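Local coordinates for esterase YbfF (Escherichia coli, PDB 3BF7), which probably hydrolyses ester or thioester bonds as an alpha/beta hydrolase with a helical cap and a substrate-binding crevice generated by its domain arrangement, at residues A[148-153]-A[158-163]. The protein carries 1 engineered substitution. Residues are numbered along the deposited sequence; the frame is centred on the assembly and turned at random.
Sequences IMRQHL and VIQFLL
Met149 and Ile159 bring the two backbones closest, their CA atoms 6.8 Å apart, where helix 142-149 and the turn that follows it face helix 156-163. Met149 O accepts from both His152 N and Leu153 N, which brings Leu153 back against the second helix. Ile159 points into this turn: with CG1 anti to its carbonyl carbon (chi1 -68°) and the chain then extended, its CD1 meets Arg150 CG at 3.6 Å and lies 3.8 Å from Leu153 O. On the same side chain, CG1 packs 4.0 Å from Leu153 CD1, the two side chains lying alongside, pointing opposite ways, while CG2 rests on Met149 CB. Lying between strands 106-112 and 198-201 of the main sheet, the two helices probably belong to the helical cap of this alpha/beta hydrolase, and the contact packs them against each other across their short connection. Farther along, the Met149 chain bends at its last torsion (chi3 84°), setting CE 3.5 Å from Leu162 CD1 as SD slides alongside Leu163 CD2 at 3.7 Å. An alanine in place of Ile159 would probably open a gap beneath the turn, taking from Arg150 CG its contact with CD1 and from Leu153 most of its packing here, with Leu162 CD1 still near. The Arg150 guanidinium turns to Glu156, in the connection between the segments, and forms a salt bridge through NH2. Val134 of helix 125-136 also touches the Met149 side chain.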
ATOM      1  N   ILE A 148      22.350 -10.800   7.873  1.00 13.94           N
ATOM      2  CA  ILE A 148      21.743 -10.892   9.193  1.00 13.00           C
ATOM      3  C   ILE A 148      20.271 -11.273   9.097  1.00 12.31           C
ATOM      4  O   ILE A 148      19.791 -12.128   9.842  1.00 11.59           O
ATOM      5  CB  ILE A 148      21.861  -9.553   9.946  1.00 13.16           C
ATOM      6  CG1 ILE A 148      23.335  -9.244  10.206  1.00 15.36           C
ATOM      7  CG2 ILE A 148      21.077  -9.608  11.251  1.00 15.21           C
ATOM      8  CD1 ILE A 148      23.567  -7.907  10.846  1.00 16.49           C
ATOM      9  N   MET A 149      19.560 -10.644   8.171  1.00 11.49           N
ATOM     10  CA  MET A 149      18.141 -10.911   8.005  1.00 11.19           C
ATOM     11  C   MET A 149      17.837 -12.343   7.588  1.00 10.98           C
ATOM     12  O   MET A 149      16.791 -12.886   7.947  1.00  9.98           O
ATOM     13  CB  MET A 149      17.553  -9.923   7.004  1.00 12.04           C
ATOM     14  CG  MET A 149      17.711  -8.489   7.471  1.00 12.00           C
ATOM     15  SD  MET A 149      16.955  -7.292   6.382  1.00 16.18           S
ATOM     16  CE  MET A 149      15.258  -7.319   6.975  1.00 18.08           C
ATOM     17  N   ARG A 150      18.746 -12.957   6.838  1.00 11.03           N
ATOM     18  CA  ARG A 150      18.540 -14.332   6.399  1.00 11.94           C
ATOM     19  C   ARG A 150      18.588 -15.296   7.579  1.00 11.98           C
ATOM     20  O   ARG A 150      18.216 -16.459   7.447  1.00 11.82           O
ATOM     21  CB  ARG A 150      19.591 -14.734   5.361  1.00 12.93           C
ATOM     22  CG  ARG A 150      19.522 -13.935   4.073  1.00 14.81           C
ATOM     23  CD  ARG A 150      20.284 -14.617   2.946  1.00 16.14           C
ATOM     24  NE  ARG A 150      20.250 -13.819   1.724  1.00 16.87           N
ATOM     25  CZ  ARG A 150      21.104 -12.840   1.444  1.00 17.65           C
ATOM     26  NH1 ARG A 150      22.073 -12.537   2.297  1.00 19.57           N
ATOM     27  NH2 ARG A 150      20.977 -12.152   0.318  1.00 17.75           N
ATOM     28  N   GLN A 151      19.044 -14.807   8.727  1.00 12.61           N
ATOM     29  CA  GLN A 151      19.124 -15.628   9.932  1.00 13.35           C
ATOM     30  C   GLN A 151      17.771 -15.637  10.638  1.00 12.72           C
ATOM     31  O   GLN A 151      17.550 -16.410  11.574  1.00 13.15           O
ATOM     32  CB  GLN A 151      20.196 -15.076  10.876  1.00 14.18           C
ATOM     33  CG  GLN A 151      21.561 -14.908  10.222  1.00 18.30           C
ATOM     34  CD  GLN A 151      22.603 -14.332  11.164  1.00 19.70           C
ATOM     35  OE1 GLN A 151      23.740 -14.075  10.763  1.00 20.98           O
ATOM     36  NE2 GLN A 151      22.224 -14.129  12.421  1.00 22.24           N
ATOM     37  N   HIS A 152      16.869 -14.772  10.177  1.00 12.51           N
ATOM     38  CA  HIS A 152      15.532 -14.653  10.753  1.00 11.15           C
ATOM     39  C   HIS A 152      14.430 -14.989   9.758  1.00 11.08           C
ATOM     40  O   HIS A 152      13.379 -15.508  10.135  1.00 10.84           O
ATOM     41  CB  HIS A 152      15.280 -13.224  11.241  1.00 11.11           C
ATOM     42  CG  HIS A 152      16.087 -12.834  12.436  1.00 10.92           C
ATOM     43  ND1 HIS A 152      17.414 -12.469  12.358  1.00 13.23           N
ATOM     44  CD2 HIS A 152      15.750 -12.755  13.743  1.00 11.52           C
ATOM     45  CE1 HIS A 152      17.859 -12.181  13.569  1.00 11.81           C
ATOM     46  NE2 HIS A 152      16.869 -12.347  14.427  1.00 14.90           N
ATOM     47  N   LEU A 153      14.676 -14.672   8.492  1.00 11.30           N
ATOM     48  CA  LEU A 153      13.696 -14.878   7.436  1.00 11.20           C
ATOM     49  C   LEU A 153      14.239 -15.763   6.326  1.00 11.98           C
ATOM     50  O   LEU A 153      15.427 -15.727   6.022  1.00 11.82           O
ATOM     51  CB  LEU A 153      13.297 -13.522   6.846  1.00 11.47           C
ATOM     52  CG  LEU A 153      12.891 -12.433   7.843  1.00 10.59           C
ATOM     53  CD1 LEU A 153      12.817 -11.088   7.131  1.00 11.74           C
ATOM     54  CD2 LEU A 153      11.559 -12.788   8.487  1.00 12.27           C
ATOM     55  N   VAL A 158      11.074 -11.031   0.470  1.00  9.80           N
ATOM     56  CA  VAL A 158      10.687 -10.162   1.572  1.00 10.14           C
ATOM     57  C   VAL A 158      11.911  -9.404   2.075  1.00  8.94           C
ATOM     58  O   VAL A 158      11.848  -8.203   2.343  1.00  8.89           O
ATOM     59  CB  VAL A 158      10.071 -10.976   2.730  1.00 10.84           C
ATOM     60  CG1 VAL A 158       9.779 -10.065   3.912  1.00 12.85           C
ATOM     61  CG2 VAL A 158       8.787 -11.651   2.262  1.00 12.93           C
ATOM     62  N   ILE A 159      13.031 -10.107   2.195  1.00  9.00           N
ATOM     63  CA  ILE A 159      14.261  -9.483   2.654  1.00  9.87           C
ATOM     64  C   ILE A 159      14.667  -8.333   1.732  1.00  9.28           C
ATOM     65  O   ILE A 159      14.975  -7.237   2.199  1.00  9.32           O
ATOM     66  CB  ILE A 159      15.410 -10.515   2.730  1.00  9.88           C
ATOM     67  CG1 ILE A 159      15.118 -11.522   3.847  1.00 11.04           C
ATOM     68  CG2 ILE A 159      16.737  -9.810   2.974  1.00 10.34           C
ATOM     69  CD1 ILE A 159      16.114 -12.665   3.928  1.00 12.55           C
ATOM     70  N   GLN A 160      14.657  -8.577   0.425  1.00  9.71           N
ATOM     71  CA  GLN A 160      15.041  -7.537  -0.525  1.00  9.67           C
ATOM     72  C   GLN A 160      14.070  -6.362  -0.509  1.00  9.27           C
ATOM     73  O   GLN A 160      14.481  -5.214  -0.671  1.00  9.39           O
ATOM     74  CB  GLN A 160      15.161  -8.126  -1.933  1.00 11.76           C
ATOM     75  CG  GLN A 160      16.275  -9.160  -2.050  1.00 13.60           C
ATOM     76  CD  GLN A 160      17.645  -8.592  -1.712  1.00 14.47           C
ATOM     77  OE1 GLN A 160      18.513  -9.298  -1.197  1.00 17.34           O
ATOM     78  NE2 GLN A 160      17.850  -7.315  -2.015  1.00 15.33           N
ATOM     79  N   PHE A 161      12.787  -6.646  -0.312  1.00  9.11           N
ATOM     80  CA  PHE A 161      11.771  -5.602  -0.245  1.00  8.28           C
ATOM     81  C   PHE A 161      12.079  -4.691   0.943  1.00  7.64           C
ATOM     82  O   PHE A 161      12.110  -3.468   0.811  1.00  7.33           O
ATOM     83  CB  PHE A 161      10.388  -6.241  -0.086  1.00  9.19           C
ATOM     84  CG  PHE A 161       9.357  -5.327   0.513  1.00  8.87           C
ATOM     85  CD1 PHE A 161       8.911  -4.198  -0.170  1.00  8.56           C
ATOM     86  CD2 PHE A 161       8.835  -5.597   1.774  1.00  8.54           C
ATOM     87  CE1 PHE A 161       7.959  -3.353   0.401  1.00  9.01           C
ATOM     88  CE2 PHE A 161       7.884  -4.759   2.351  1.00  9.11           C
ATOM     89  CZ  PHE A 161       7.446  -3.635   1.661  1.00  8.53           C
ATOM     90  N   LEU A 162      12.318  -5.294   2.102  1.00  7.86           N
ATOM     91  CA  LEU A 162      12.627  -4.527   3.301  1.00  7.66           C
ATOM     92  C   LEU A 162      13.897  -3.702   3.128  1.00  8.26           C
ATOM     93  O   LEU A 162      13.955  -2.545   3.546  1.00  8.52           O
ATOM     94  CB  LEU A 162      12.783  -5.467   4.500  1.00  8.17           C
ATOM     95  CG  LEU A 162      11.515  -6.218   4.918  1.00  7.33           C
ATOM     96  CD1 LEU A 162      11.861  -7.267   5.960  1.00  9.86           C
ATOM     97  CD2 LEU A 162      10.483  -5.237   5.456  1.00  8.69           C
ATOM     98  N   LEU A 163      14.908  -4.295   2.501  1.00  8.58           N
ATOM     99  CA  LEU A 163      16.178  -3.613   2.301  1.00  9.65           C
ATOM    100  C   LEU A 163      16.096  -2.371   1.420  1.00  8.82           C
ATOM    101  O   LEU A 163      17.010  -1.543   1.430  1.00  9.35           O
ATOM    102  CB  LEU A 163      17.220  -4.595   1.756  1.00 10.02           C
ATOM    103  CG  LEU A 163      17.686  -5.629   2.786  1.00 11.89           C
ATOM    104  CD1 LEU A 163      18.614  -6.638   2.124  1.00 12.92           C
ATOM    105  CD2 LEU A 163      18.398  -4.924   3.935  1.00 12.72           C
TER